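Local structure of uncharacterized protein (Bacteroides uniformis, 4JPQ) at residues E86-E91 with C153-V158; Y66-A71 with F183-D188; G118-R123 with H209-F214; V90-S95 with G215-E220. The protein is of unknown function but probably binds carbohydrate, as a member of carbohydrate-binding family 9. All coordinates share one frame; numbering follows the deposited sequence.

Contacts 1, 2 and 4 lie in the buried core of one carbohydrate-binding family 9 fold, and contact 3 lies at its surface. Contacts 1 and 2 are neighbours, their centres about 5 Å apart, and are linked by a weak hydrogen bond between Tyr66 OH and Glu91 O (2.7 Å). Contacts 1 and 4 both draw on strand 89-95 but sit on opposite sides of the chain's centre, about 18 Å between contact centres. Contact 3 lies about 14 Å, centre to centre, from contact 4, where His209 and Phe214 pack on Phe93. The side chain of His209 is also about 3 Å from a bound CXS molecule, probably a crystallisation component, which may mark a surface pocket.

Contact 1 (E86-E91 with C153-V158); sequences EDACVE and CSWELV
Trp155, whose six-membered ring leans on Ala88 and Val90, gives its NE1 to Glu70 OE2, a carboxylate oxygen that is also engaged by Lys185. The buried indole nitrogen therefore has an acceptor, and the bond limits how far the ring can turn, so that the benzo ring of the indole, through CZ2 and CH2, is offered to the segment 86-91. There CH2 of Trp155 meets CG1 of Val90 at 3.8 Å, and CZ2 of Trp155 lies 4.2 Å from CB of Ala88, both approaching the ring obliquely. The indole reaches this place because CG sits between the backbone N and the carbonyl carbon (chi1 58°).

These residues belong to strands that do not pair with each other. Strand 89-95 is hydrogen-bonded to strands 102-108 and 178-186, whereas strand 152-162 pairs with 61-70 and 136-139, an arrangement consistent with the two facing layers of a beta-sandwich. The CA atoms of Val90 and Leu157 are 8.3 Å apart and are bridged by side chains, with no backbone pairing between the strands.

Val90 spans two neighbours with its forked methyls. While CG1 serves the tryptophan, CG2 turns to CD2 of Leu157 at 3.7 Å, and in both pairs the two side chains run alongside, pointing opposite ways. Leu157 has CG anti to the backbone N (chi1 -179°), which brings CD2 to the valine methyl. Val68 and Lys185 also touch the indole.

Contact 2 (Y66-A71 with F183-D188); sequences YKVKEA and FYKCGD
Lys185 leaves its strand with CB directed at the segment 66-71, and CG continues anti to the backbone N (chi1 175°). A bend at chi2 (72°) then carries CD along the interior, where Val90 touches the aliphatic chain. CE comes to Val68 CG1 at 3.7 Å, a methyl resting on the last carbon before the charge, and the second bend, at chi4, swings NZ to the carboxylate of Glu70. NZ forms a salt bridge with Glu70, 3.1 Å from OE2, and the hydrogen bonds to OE1 and OE2 are both weak.

Strands 61-70 and 178-186 face each other across the interior of what is probably a beta-sandwich; the axes of 66-70 and 183-186 approach to 10.2 Å and are inclined by 28°. Both residues of the ion pair are buried, and NZ is also satisfied by Cys186 O at 3.0 Å, approached from above the carbonyl plane, and by His194 NE2. Glu70 OE2 is shared with the Trp155 indole. A methionine in place of Lys185 would probably leave the buried Glu70 carboxylate without its positive mate and Cys186 O without this donor.

At the N-terminal ends of the two segments Tyr66 and Phe183 cross at about a right angle. Tyr66 OH lies at the edge of the Phe183 ring, in its plane, 3.6 Å from CD2 of Phe183. The hydroxyl has a weak hydrogen bond with Glu91 O.

Contact 3 (G118-R123 with H209-F214); sequences GAVNER and HCPAFF. With SO4 (sulfate ion), chain G.
Pro211, which carries the contact with Val120, also covers one face of a flat group of its own segment: its CA lies 3.6 Å above the ring plane of Phe214, over the centre of that face. The imidazole of His209 meets Phe93 in an edge-to-face arrangement and binds Tyr102 OH through ND1. Its CB points at the segment 118-123, but the ring leads off elsewhere, so that His209 presents its backbone rather than its side chain to Val120. The guanidinium of Arg123 has a sulfate at its edge, in its plane. NH1 of Arg123 donates to O1 of the sulfate at 2.8 Å with an N-H...O angle of 153°; the ion, probably from the crystallisation liquor, need not mark a natural ligand site.

Between the two segments the touching is done by a single methyl. CG1 of Val120 rests 3.7 Å from CD of Pro211 and 3.8 Å from the carbonyl O of His209. That methyl is anti to the carbonyl carbon (chi1 -64°). Val120 is displayed on a type I beta turn from Ala119 to Glu122, after strand 113-118. The turn is braced by the side chain of Glu122, whose OE2 accepts Ala119 N at 3.2 Å, nearly straight at 172°, on its anti side and tilted somewhat out of the carboxylate plane.

The loops thus meet through a small apolar patch at the surface, burying 80 Å² in all, with Tyr102 touching both Val120 and Pro211 from the neighbouring strand. With polar bonding confined to the surroundings, the packing is weak and non-directional and offers little restraint on orientation.

Contact 4 (V90-S95 with G215-E220); sequences VEFFVS and GTLSFE
Phe92 and Leu217 reach for each other from opposite directions, and the leucine arrives at the rim of the aromatic ring. CD1 of Leu217 lies near the ring plane, 4.1 Å from CE1 of Phe92, so the methyl abuts the edge and covers neither face. The phenyl group gets there because CG is anti to the backbone N (chi1 174°), which brings CE1 to the leucine methyl. Leu217 answers with an extended chain (chi2 177°), its CB already pointing at the segment 90-95. The same CD1 of Leu217 also comes to CG2 of Val94 at 4.4 Å, a looser approach, so one methyl is shared by two residues of strand 89-95 that lie on the same face. The area buried between the two segments is 89 Å².

The geometry follows from the order of the strands. Strand 178-186 is hydrogen-bonded in antiparallel fashion to both 89-95 and 215-219, and the CA atoms of Val94 and Leu217 are 9.1 Å apart, about two strand spacings. The contact therefore reaches over the intervening strand, within the layered beta architecture of the carbohydrate-binding family 9 fold. Phe183 of that middle strand meets the ring of Phe92 with the two planes at about 20°, and Leu7 of strand 6-11 touches Leu217 on the far side of the C-terminal strand.

Phe93, the residue between the two that take part, belongs to the other face of its strand, where it meets Tyr184 and His209 edge-to-face.

Contact 1 (E86-E91 with C153-V158)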
loop_
_atom_site.group_PDB
_atom_site.type_symbol
_atom_site.label_atom_id
_atom_site.label_comp_id
_atom_site.label_asym_id
_atom_site.label_seq_id
_atom_site.Cartn_x
_atom_site.Cartn_y
_atom_site.Cartn_z
ATOM N N GLU A 86 -0.237 8.261 10.914
ATOM C CA GLU A 86 0.388 8.508 12.232
ATOM C C GLU A 86 0.792 7.234 12.946
ATOM O O GLU A 86 1.751 7.238 13.730
ATOM C CB GLU A 86 -0.553 9.287 13.129
ATOM C CG GLU A 86 -0.924 10.651 12.577
ATOM C CD GLU A 86 -1.847 11.409 13.478
ATOM O OE1 GLU A 86 -2.524 10.792 14.335
ATOM O OE2 GLU A 86 -1.891 12.633 13.314
ATOM N N ASP A 87 0.025 6.174 12.699
ATOM C CA ASP A 87 0.268 4.832 13.221
ATOM C C ASP A 87 1.329 4.170 12.318
ATOM O O ASP A 87 1.720 4.752 11.304
ATOM C CB ASP A 87 -1.044 4.017 13.174
ATOM C CG ASP A 87 -2.134 4.600 14.047
ATOM O OD1 ASP A 87 -1.831 5.038 15.176
ATOM O OD2 ASP A 87 -3.321 4.574 13.648
ATOM N N ALA A 88 1.820 2.985 12.711
ATOM C CA ALA A 88 2.755 2.197 11.872
ATOM C C ALA A 88 1.924 1.822 10.664
ATOM O O ALA A 88 0.926 1.104 10.795
ATOM C CB ALA A 88 3.257 0.953 12.586
ATOM N N CYS A 89 2.331 2.319 9.501
ATOM C CA CYS A 89 1.510 2.258 8.309
ATOM C C CYS A 89 2.262 1.941 7.036
ATOM O O CYS A 89 3.340 2.486 6.813
ATOM C CB CYS A 89 0.869 3.643 8.192
ATOM S SG CYS A 89 -0.221 3.960 6.803
ATOM N N VAL A 90 1.650 1.089 6.202
ATOM C CA VAL A 90 2.141 0.760 4.855
ATOM C C VAL A 90 1.115 1.327 3.875
ATOM O O VAL A 90 -0.094 1.373 4.184
ATOM C CB VAL A 90 2.362 -0.731 4.595
ATOM C CG1 VAL A 90 3.516 -1.231 5.452
ATOM C CG2 VAL A 90 1.099 -1.565 4.806
ATOM N N GLU A 91 1.605 1.772 2.716
ATOM C CA GLU A 91 0.781 2.474 1.741
ATOM C C GLU A 91 1.039 2.013 0.302
ATOM O O GLU A 91 2.137 1.564 -0.025
ATOM C CB GLU A 91 1.036 3.990 1.849
ATOM C CG GLU A 91 0.938 4.579 3.264
ATOM C CD GLU A 91 1.171 6.080 3.356
ATOM O OE1 GLU A 91 1.509 6.719 2.350
ATOM O OE2 GLU A 91 1.034 6.631 4.463
ATOM N N CYS A 153 9.571 -5.427 16.550
ATOM C CA CYS A 153 8.380 -6.194 16.195
ATOM C C CYS A 153 8.305 -6.493 14.696
ATOM O O CYS A 153 8.394 -5.563 13.880
ATOM C CB CYS A 153 7.147 -5.393 16.606
ATOM S SG CYS A 153 5.593 -6.037 15.942
ATOM N N SER A 154 8.134 -7.774 14.353
ATOM C CA SER A 154 7.959 -8.211 12.964
ATOM C C SER A 154 6.461 -8.382 12.677
ATOM O O SER A 154 5.779 -9.091 13.399
ATOM C CB SER A 154 8.692 -9.519 12.685
ATOM O OG SER A 154 10.089 -9.337 12.736
ATOM N N TRP A 155 5.948 -7.697 11.657
ATOM C CA TRP A 155 4.545 -7.841 11.260
ATOM C C TRP A 155 4.389 -7.900 9.764
ATOM O O TRP A 155 5.304 -7.546 9.036
ATOM C CB TRP A 155 3.656 -6.747 11.853
ATOM C CG TRP A 155 4.028 -5.338 11.520
ATOM C CD1 TRP A 155 5.010 -4.595 12.104
ATOM C CD2 TRP A 155 3.363 -4.467 10.596
ATOM N NE1 TRP A 155 5.023 -3.326 11.573
ATOM C CE2 TRP A 155 4.026 -3.227 10.639
ATOM C CE3 TRP A 155 2.273 -4.619 9.726
ATOM C CZ2 TRP A 155 3.641 -2.148 9.850
ATOM C CZ3 TRP A 155 1.893 -3.533 8.928
ATOM C CH2 TRP A 155 2.578 -2.322 8.997
ATOM N N GLU A 156 3.228 -8.403 9.340
ATOM C CA GLU A 156 2.874 -8.553 7.941
ATOM C C GLU A 156 1.447 -8.070 7.727
ATOM O O GLU A 156 0.623 -8.113 8.644
ATOM C CB GLU A 156 2.990 -10.009 7.494
ATOM C CG GLU A 156 4.335 -10.647 7.824
ATOM C CD GLU A 156 4.538 -12.035 7.223
ATOM O OE1 GLU A 156 3.699 -12.482 6.414
ATOM O OE2 GLU A 156 5.564 -12.674 7.556
ATOM N N LEU A 157 1.170 -7.624 6.507
ATOM C CA LEU A 157 -0.126 -7.077 6.138
ATOM C C LEU A 157 -0.449 -7.348 4.681
ATOM O O LEU A 157 0.444 -7.285 3.843
ATOM C CB LEU A 157 -0.151 -5.572 6.416
ATOM C CG LEU A 157 -1.454 -4.807 6.110
ATOM C CD1 LEU A 157 -1.710 -3.736 7.155
ATOM C CD2 LEU A 157 -1.514 -4.218 4.702
ATOM N N VAL A 158 -1.743 -7.583 4.412
ATOM C CA VAL A 158 -2.253 -7.912 3.101
ATOM C C VAL A 158 -3.452 -7.065 2.752
ATOM O O VAL A 158 -4.283 -6.789 3.611
ATOM C CB VAL A 158 -2.679 -9.393 3.055
ATOM C CG1 VAL A 158 -3.532 -9.734 1.829
ATOM C CG2 VAL A 158 -1.450 -10.273 3.100
#

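Contact 2 (Y66-A71 with F183-D188)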
loop_
_atom_site.group_PDB
_atom_site.type_symbol
_atom_site.label_atom_id
_atom_site.label_comp_id
_atom_site.label_asym_id
_atom_site.label_seq_id
_atom_site.Cartn_x
_atom_site.Cartn_y
_atom_site.Cartn_z
ATOM N N TYR A 66 2.860 -7.062 2.372
ATOM C CA TYR A 66 3.970 -6.328 2.959
ATOM C C TYR A 66 4.506 -7.088 4.154
ATOM O O TYR A 66 3.718 -7.653 4.921
ATOM C CB TYR A 66 3.484 -4.985 3.515
ATOM C CG TYR A 66 3.031 -3.970 2.509
ATOM C CD1 TYR A 66 1.699 -3.926 2.088
ATOM C CD2 TYR A 66 3.921 -3.004 2.009
ATOM C CE1 TYR A 66 1.264 -2.968 1.174
ATOM C CE2 TYR A 66 3.495 -2.042 1.096
ATOM C CZ TYR A 66 2.168 -2.026 0.687
ATOM O OH TYR A 66 1.729 -1.096 -0.214
ATOM N N LYS A 67 5.828 -7.054 4.336
ATOM C CA LYS A 67 6.512 -7.605 5.525
ATOM C C LYS A 67 7.328 -6.459 6.127
ATOM O O LYS A 67 8.043 -5.774 5.406
ATOM C CB LYS A 67 7.431 -8.758 5.158
ATOM C CG LYS A 67 6.722 -10.054 4.789
ATOM C CD LYS A 67 7.661 -11.083 4.154
ATOM C CE LYS A 67 8.804 -11.538 5.055
ATOM N NZ LYS A 67 9.564 -12.639 4.399
ATOM N N VAL A 68 7.235 -6.272 7.441
ATOM C CA VAL A 68 7.929 -5.193 8.164
ATOM C C VAL A 68 8.637 -5.685 9.435
ATOM O O VAL A 68 8.142 -6.590 10.096
ATOM C CB VAL A 68 6.891 -4.134 8.601
ATOM C CG1 VAL A 68 7.529 -3.016 9.415
ATOM C CG2 VAL A 68 6.157 -3.560 7.392
ATOM N N LYS A 69 9.796 -5.089 9.738
ATOM C CA LYS A 69 10.513 -5.279 11.010
ATOM C C LYS A 69 10.977 -3.879 11.448
ATOM O O LYS A 69 11.808 -3.280 10.767
ATOM C CB LYS A 69 11.691 -6.258 10.911
ATOM C CG LYS A 69 12.213 -6.710 12.290
ATOM C CD LYS A 69 13.353 -7.728 12.254
ATOM C CE LYS A 69 14.663 -7.098 11.800
ATOM N NZ LYS A 69 15.820 -8.008 12.022
ATOM N N GLU A 70 10.417 -3.363 12.553
ATOM C CA GLU A 70 10.731 -2.009 13.085
ATOM C C GLU A 70 10.782 -1.935 14.605
ATOM O O GLU A 70 10.314 -2.843 15.292
ATOM C CB GLU A 70 9.758 -0.952 12.537
ATOM C CG GLU A 70 8.286 -1.235 12.792
ATOM C CD GLU A 70 7.357 -0.185 12.192
ATOM O OE1 GLU A 70 7.674 1.030 12.228
ATOM O OE2 GLU A 70 6.272 -0.576 11.707
ATOM N N ALA A 71 11.342 -0.829 15.107
ATOM C CA ALA A 71 11.573 -0.618 16.557
ATOM C C ALA A 71 10.330 -0.386 17.411
ATOM O O ALA A 71 10.408 -0.516 18.635
ATOM C CB ALA A 71 12.596 0.497 16.795
ATOM N N PHE A 183 4.960 2.522 -3.491
ATOM C CA PHE A 183 4.692 1.853 -2.214
ATOM C C PHE A 183 5.470 2.562 -1.123
ATOM O O PHE A 183 6.616 2.948 -1.349
ATOM C CB PHE A 183 5.085 0.377 -2.294
ATOM C CG PHE A 183 4.540 -0.323 -3.511
ATOM C CD1 PHE A 183 5.207 -0.235 -4.731
ATOM C CD2 PHE A 183 3.344 -1.048 -3.452
ATOM C CE1 PHE A 183 4.700 -0.856 -5.864
ATOM C CE2 PHE A 183 2.842 -1.680 -4.584
ATOM C CZ PHE A 183 3.516 -1.579 -5.793
ATOM N N TYR A 184 4.834 2.767 0.038
ATOM C CA TYR A 184 5.469 3.490 1.138
ATOM C C TYR A 184 5.272 2.873 2.521
ATOM O O TYR A 184 4.314 2.136 2.765
ATOM C CB TYR A 184 4.947 4.933 1.232
ATOM C CG TYR A 184 4.837 5.727 -0.045
ATOM C CD1 TYR A 184 5.968 6.045 -0.786
ATOM C CD2 TYR A 184 3.600 6.228 -0.481
ATOM C CE1 TYR A 184 5.879 6.806 -1.955
ATOM C CE2 TYR A 184 3.497 6.984 -1.647
ATOM C CZ TYR A 184 4.634 7.291 -2.374
ATOM O OH TYR A 184 4.518 8.034 -3.523
ATOM N N LYS A 185 6.190 3.252 3.415
ATOM C CA LYS A 185 6.173 2.924 4.841
ATOM C C LYS A 185 6.384 4.224 5.625
ATOM O O LYS A 185 7.215 5.060 5.236
ATOM C CB LYS A 185 7.309 1.990 5.180
ATOM C CG LYS A 185 7.476 1.663 6.655
ATOM C CD LYS A 185 6.385 0.753 7.194
ATOM C CE LYS A 185 6.521 0.509 8.700
ATOM N NZ LYS A 185 6.080 1.622 9.587
ATOM N N CYS A 186 5.655 4.373 6.732
ATOM C CA CYS A 186 5.776 5.550 7.590
ATOM C C CYS A 186 5.128 5.329 8.952
ATOM O O CYS A 186 4.616 4.248 9.225
ATOM C CB CYS A 186 5.137 6.781 6.906
ATOM S SG CYS A 186 3.352 6.651 6.740
ATOM N N GLY A 187 5.179 6.367 9.794
ATOM C CA GLY A 187 4.537 6.379 11.106
ATOM C C GLY A 187 4.826 7.697 11.788
ATOM O O GLY A 187 5.761 7.786 12.567
ATOM N N ASP A 188 4.055 8.729 11.425
ATOM C CA ASP A 188 4.286 10.102 11.889
ATOM C C ASP A 188 4.379 10.247 13.405
ATOM O O ASP A 188 5.237 10.984 13.870
ATOM C CB ASP A 188 3.253 11.106 11.307
ATOM C CG ASP A 188 3.387 11.317 9.774
ATOM O OD1 ASP A 188 4.016 10.499 9.071
ATOM O OD2 ASP A 188 2.829 12.317 9.269
#

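Contact 3 (G118-R123 with H209-F214)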
loop_
_atom_site.group_PDB
_atom_site.type_symbol
_atom_site.label_atom_id
_atom_site.label_comp_id
_atom_site.label_asym_id
_atom_site.label_seq_id
_atom_site.Cartn_x
_atom_site.Cartn_y
_atom_site.Cartn_z
ATOM N N GLY A 118 -8.630 10.945 -6.699
ATOM C CA GLY A 118 -8.659 12.256 -7.386
ATOM C C GLY A 118 -7.306 12.727 -7.863
ATOM O O GLY A 118 -6.292 12.047 -7.665
ATOM N N ALA A 119 -7.324 13.883 -8.531
ATOM C CA ALA A 119 -6.114 14.535 -9.057
ATOM C C ALA A 119 -5.465 15.379 -7.964
ATOM O O ALA A 119 -6.113 15.734 -6.974
ATOM C CB ALA A 119 -6.458 15.411 -10.261
ATOM N N VAL A 120 -4.182 15.689 -8.142
ATOM C CA VAL A 120 -3.451 16.549 -7.184
ATOM C C VAL A 120 -4.043 17.956 -7.019
ATOM O O VAL A 120 -3.914 18.545 -5.950
ATOM C CB VAL A 120 -1.939 16.694 -7.521
ATOM C CG1 VAL A 120 -1.236 15.356 -7.412
ATOM C CG2 VAL A 120 -1.685 17.319 -8.891
ATOM N N ASN A 121 -4.688 18.464 -8.078
ATOM C CA ASN A 121 -5.254 19.816 -8.119
ATOM C C ASN A 121 -6.683 20.029 -7.586
ATOM O O ASN A 121 -7.261 21.119 -7.755
ATOM C CB ASN A 121 -5.106 20.367 -9.545
ATOM C CG ASN A 121 -3.653 20.481 -9.975
ATOM O OD1 ASN A 121 -2.766 20.784 -9.177
ATOM N ND2 ASN A 121 -3.411 20.263 -11.255
ATOM N N GLU A 122 -7.239 19.013 -6.931
ATOM C CA GLU A 122 -8.572 19.088 -6.323
ATOM C C GLU A 122 -8.575 18.391 -4.966
ATOM O O GLU A 122 -7.659 17.606 -4.671
ATOM C CB GLU A 122 -9.610 18.423 -7.252
ATOM C CG GLU A 122 -9.428 16.903 -7.479
ATOM C CD GLU A 122 -10.397 16.307 -8.490
ATOM O OE1 GLU A 122 -11.310 17.034 -8.968
ATOM O OE2 GLU A 122 -10.238 15.104 -8.826
ATOM N N ARG A 123 -9.611 18.668 -4.165
ATOM C CA ARG A 123 -9.856 17.943 -2.906
ATOM C C ARG A 123 -10.082 16.505 -3.363
ATOM O O ARG A 123 -10.914 16.256 -4.239
ATOM C CB ARG A 123 -11.077 18.486 -2.120
ATOM C CG ARG A 123 -11.728 17.502 -1.140
ATOM C CD ARG A 123 -12.628 18.171 -0.120
ATOM N NE ARG A 123 -11.882 18.655 1.058
ATOM C CZ ARG A 123 -11.712 18.014 2.232
ATOM N NH1 ARG A 123 -12.240 16.799 2.462
ATOM N NH2 ARG A 123 -11.000 18.612 3.212
ATOM N N HIS A 209 2.262 12.322 -2.163
ATOM C CA HIS A 209 1.222 12.544 -3.195
ATOM C C HIS A 209 1.806 13.157 -4.492
ATOM O O HIS A 209 1.368 14.215 -4.951
ATOM C CB HIS A 209 0.095 13.398 -2.599
ATOM C CG HIS A 209 -0.637 12.729 -1.479
ATOM N ND1 HIS A 209 -1.865 12.128 -1.643
ATOM C CD2 HIS A 209 -0.299 12.547 -0.181
ATOM C CE1 HIS A 209 -2.259 11.615 -0.489
ATOM N NE2 HIS A 209 -1.326 11.854 0.415
ATOM N N CYS A 210 2.737 12.427 -5.120
ATOM C CA CYS A 210 3.524 12.903 -6.273
ATOM C C CYS A 210 3.557 11.901 -7.435
ATOM O O CYS A 210 4.520 11.142 -7.579
ATOM C CB CYS A 210 4.936 13.230 -5.794
ATOM S SG CYS A 210 5.636 11.910 -4.791
ATOM N N PRO A 211 2.503 11.910 -8.279
ATOM C CA PRO A 211 2.413 11.058 -9.467
ATOM C C PRO A 211 3.597 11.096 -10.439
ATOM O O PRO A 211 3.836 10.104 -11.122
ATOM C CB PRO A 211 1.151 11.568 -10.169
ATOM C CG PRO A 211 0.301 12.057 -9.066
ATOM C CD PRO A 211 1.252 12.674 -8.086
ATOM N N ALA A 212 4.297 12.229 -10.524
ATOM C CA ALA A 212 5.504 12.344 -11.360
ATOM C C ALA A 212 6.582 11.318 -10.971
ATOM O O ALA A 212 7.286 10.832 -11.847
ATOM C CB ALA A 212 6.077 13.753 -11.284
ATOM N N PHE A 213 6.682 10.993 -9.676
ATOM C CA PHE A 213 7.687 10.048 -9.160
ATOM C C PHE A 213 7.250 8.594 -9.025
ATOM O O PHE A 213 8.054 7.755 -8.583
ATOM C CB PHE A 213 8.307 10.602 -7.870
ATOM C CG PHE A 213 9.140 11.823 -8.119
ATOM C CD1 PHE A 213 10.441 11.689 -8.620
ATOM C CD2 PHE A 213 8.616 13.112 -7.926
ATOM C CE1 PHE A 213 11.213 12.809 -8.888
ATOM C CE2 PHE A 213 9.387 14.237 -8.190
ATOM C CZ PHE A 213 10.688 14.083 -8.674
ATOM N N PHE A 214 6.013 8.280 -9.441
ATOM C CA PHE A 214 5.543 6.895 -9.437
ATOM C C PHE A 214 6.345 6.040 -10.408
ATOM O O PHE A 214 6.803 6.525 -11.442
ATOM C CB PHE A 214 4.086 6.724 -9.910
ATOM C CG PHE A 214 3.006 7.265 -8.997
ATOM C CD1 PHE A 214 3.189 7.507 -7.635
ATOM C CD2 PHE A 214 1.713 7.404 -9.526
ATOM C CE1 PHE A 214 2.128 7.976 -6.859
ATOM C CE2 PHE A 214 0.650 7.855 -8.749
ATOM C CZ PHE A 214 0.856 8.143 -7.411
HETATM S S SO4 G . -14.390 14.122 2.155
HETATM O O1 SO4 G . -13.753 14.870 1.037
HETATM O O2 SO4 G . -15.144 15.105 2.954
HETATM O O3 SO4 G . -15.306 13.065 1.655
HETATM O O4 SO4 G . -13.392 13.476 3.040
#

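Contact 4 (V90-S95 with G215-E220)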
loop_
_atom_site.group_PDB
_atom_site.type_symbol
_atom_site.label_atom_id
_atom_site.label_comp_id
_atom_site.label_asym_id
_atom_site.label_seq_id
_atom_site.Cartn_x
_atom_site.Cartn_y
_atom_site.Cartn_z
ATOM N N VAL A 90 1.650 1.089 6.202
ATOM C CA VAL A 90 2.141 0.760 4.855
ATOM C C VAL A 90 1.115 1.327 3.875
ATOM O O VAL A 90 -0.094 1.373 4.184
ATOM C CB VAL A 90 2.362 -0.731 4.595
ATOM C CG1 VAL A 90 3.516 -1.231 5.452
ATOM C CG2 VAL A 90 1.099 -1.565 4.806
ATOM N N GLU A 91 1.605 1.772 2.716
ATOM C CA GLU A 91 0.781 2.474 1.741
ATOM C C GLU A 91 1.039 2.013 0.302
ATOM O O GLU A 91 2.137 1.564 -0.025
ATOM C CB GLU A 91 1.036 3.990 1.849
ATOM C CG GLU A 91 0.938 4.579 3.264
ATOM C CD GLU A 91 1.171 6.080 3.356
ATOM O OE1 GLU A 91 1.509 6.719 2.350
ATOM O OE2 GLU A 91 1.034 6.631 4.463
ATOM N N PHE A 92 -0.005 2.131 -0.524
ATOM C CA PHE A 92 0.012 1.829 -1.957
ATOM C C PHE A 92 -0.712 2.966 -2.677
ATOM O O PHE A 92 -1.884 3.214 -2.403
ATOM C CB PHE A 92 -0.701 0.501 -2.236
ATOM C CG PHE A 92 -0.867 0.172 -3.711
ATOM C CD1 PHE A 92 0.223 0.210 -4.584
ATOM C CD2 PHE A 92 -2.106 -0.240 -4.221
ATOM C CE1 PHE A 92 0.082 -0.123 -5.931
ATOM C CE2 PHE A 92 -2.251 -0.583 -5.561
ATOM C CZ PHE A 92 -1.155 -0.522 -6.416
ATOM N N PHE A 93 -0.002 3.661 -3.557
ATOM C CA PHE A 93 -0.549 4.776 -4.345
ATOM C C PHE A 93 -0.526 4.311 -5.795
ATOM O O PHE A 93 0.474 3.735 -6.219
ATOM C CB PHE A 93 0.316 6.034 -4.219
ATOM C CG PHE A 93 0.099 6.843 -2.953
ATOM C CD1 PHE A 93 0.102 6.253 -1.684
ATOM C CD2 PHE A 93 -0.016 8.234 -3.028
ATOM C CE1 PHE A 93 -0.065 7.028 -0.533
ATOM C CE2 PHE A 93 -0.177 9.005 -1.884
ATOM C CZ PHE A 93 -0.208 8.402 -0.633
ATOM N N VAL A 94 -1.590 4.583 -6.558
ATOM C CA VAL A 94 -1.686 4.092 -7.946
ATOM C C VAL A 94 -2.667 4.887 -8.832
ATOM O O VAL A 94 -3.746 5.256 -8.370
ATOM C CB VAL A 94 -2.051 2.574 -7.938
ATOM C CG1 VAL A 94 -3.423 2.317 -7.317
ATOM C CG2 VAL A 94 -1.981 1.960 -9.324
ATOM N N SER A 95 -2.268 5.132 -10.086
ATOM C CA SER A 95 -3.080 5.798 -11.123
ATOM C C SER A 95 -3.319 4.689 -12.156
ATOM O O SER A 95 -2.362 4.216 -12.780
ATOM C CB SER A 95 -2.342 6.990 -11.759
ATOM O OG SER A 95 -3.035 7.516 -12.886
ATOM N N GLY A 215 6.464 4.757 -10.067
ATOM C CA GLY A 215 7.115 3.749 -10.894
ATOM C C GLY A 215 6.061 3.159 -11.800
ATOM O O GLY A 215 4.898 3.581 -11.755
ATOM N N THR A 216 6.480 2.181 -12.603
ATOM C CA THR A 216 5.621 1.516 -13.581
ATOM C C THR A 216 5.265 0.105 -13.113
ATOM O O THR A 216 6.114 -0.619 -12.585
ATOM C CB THR A 216 6.307 1.473 -14.957
ATOM O OG1 THR A 216 6.628 2.814 -15.349
ATOM C CG2 THR A 216 5.399 0.832 -16.020
ATOM N N LEU A 217 4.002 -0.267 -13.320
ATOM C CA LEU A 217 3.461 -1.565 -12.921
ATOM C C LEU A 217 2.871 -2.247 -14.145
ATOM O O LEU A 217 1.810 -1.843 -14.624
ATOM C CB LEU A 217 2.394 -1.369 -11.847
ATOM C CG LEU A 217 2.838 -0.623 -10.583
ATOM C CD1 LEU A 217 1.646 -0.444 -9.654
ATOM C CD2 LEU A 217 3.969 -1.327 -9.852
ATOM N N SER A 218 3.583 -3.260 -14.651
ATOM C CA SER A 218 3.180 -4.025 -15.835
ATOM C C SER A 218 2.457 -5.313 -15.415
ATOM O O SER A 218 3.084 -6.289 -14.998
ATOM C CB SER A 218 4.399 -4.338 -16.710
ATOM O OG SER A 218 5.056 -3.134 -17.064
ATOM N N PHE A 219 1.132 -5.292 -15.530
ATOM C CA PHE A 219 0.296 -6.443 -15.225
ATOM C C PHE A 219 0.370 -7.436 -16.391
ATOM O O PHE A 219 0.144 -7.054 -17.548
ATOM C CB PHE A 219 -1.152 -6.017 -14.955
ATOM C CG PHE A 219 -1.319 -5.184 -13.706
ATOM C CD1 PHE A 219 -1.096 -3.806 -13.721
ATOM C CD2 PHE A 219 -1.703 -5.770 -12.513
ATOM C CE1 PHE A 219 -1.255 -3.040 -12.573
ATOM C CE2 PHE A 219 -1.857 -5.009 -11.359
ATOM C CZ PHE A 219 -1.632 -3.643 -11.391
ATOM N N GLU A 220 0.713 -8.689 -16.067
ATOM C CA GLU A 220 0.802 -9.798 -17.025
ATOM C C GLU A 220 -0.594 -10.089 -17.593
ATOM O O GLU A 220 -1.607 -9.926 -16.900
ATOM C CB GLU A 220 1.372 -11.055 -16.330
ATOM C CG GLU A 220 1.594 -12.289 -17.212
ATOM C CD GLU A 220 1.819 -13.588 -16.432
ATOM O OE1 GLU A 220 2.313 -13.558 -15.285
ATOM O OE2 GLU A 220 1.504 -14.662 -16.986
ATOM O OXT GLU A 220 -0.737 -10.486 -18.756
#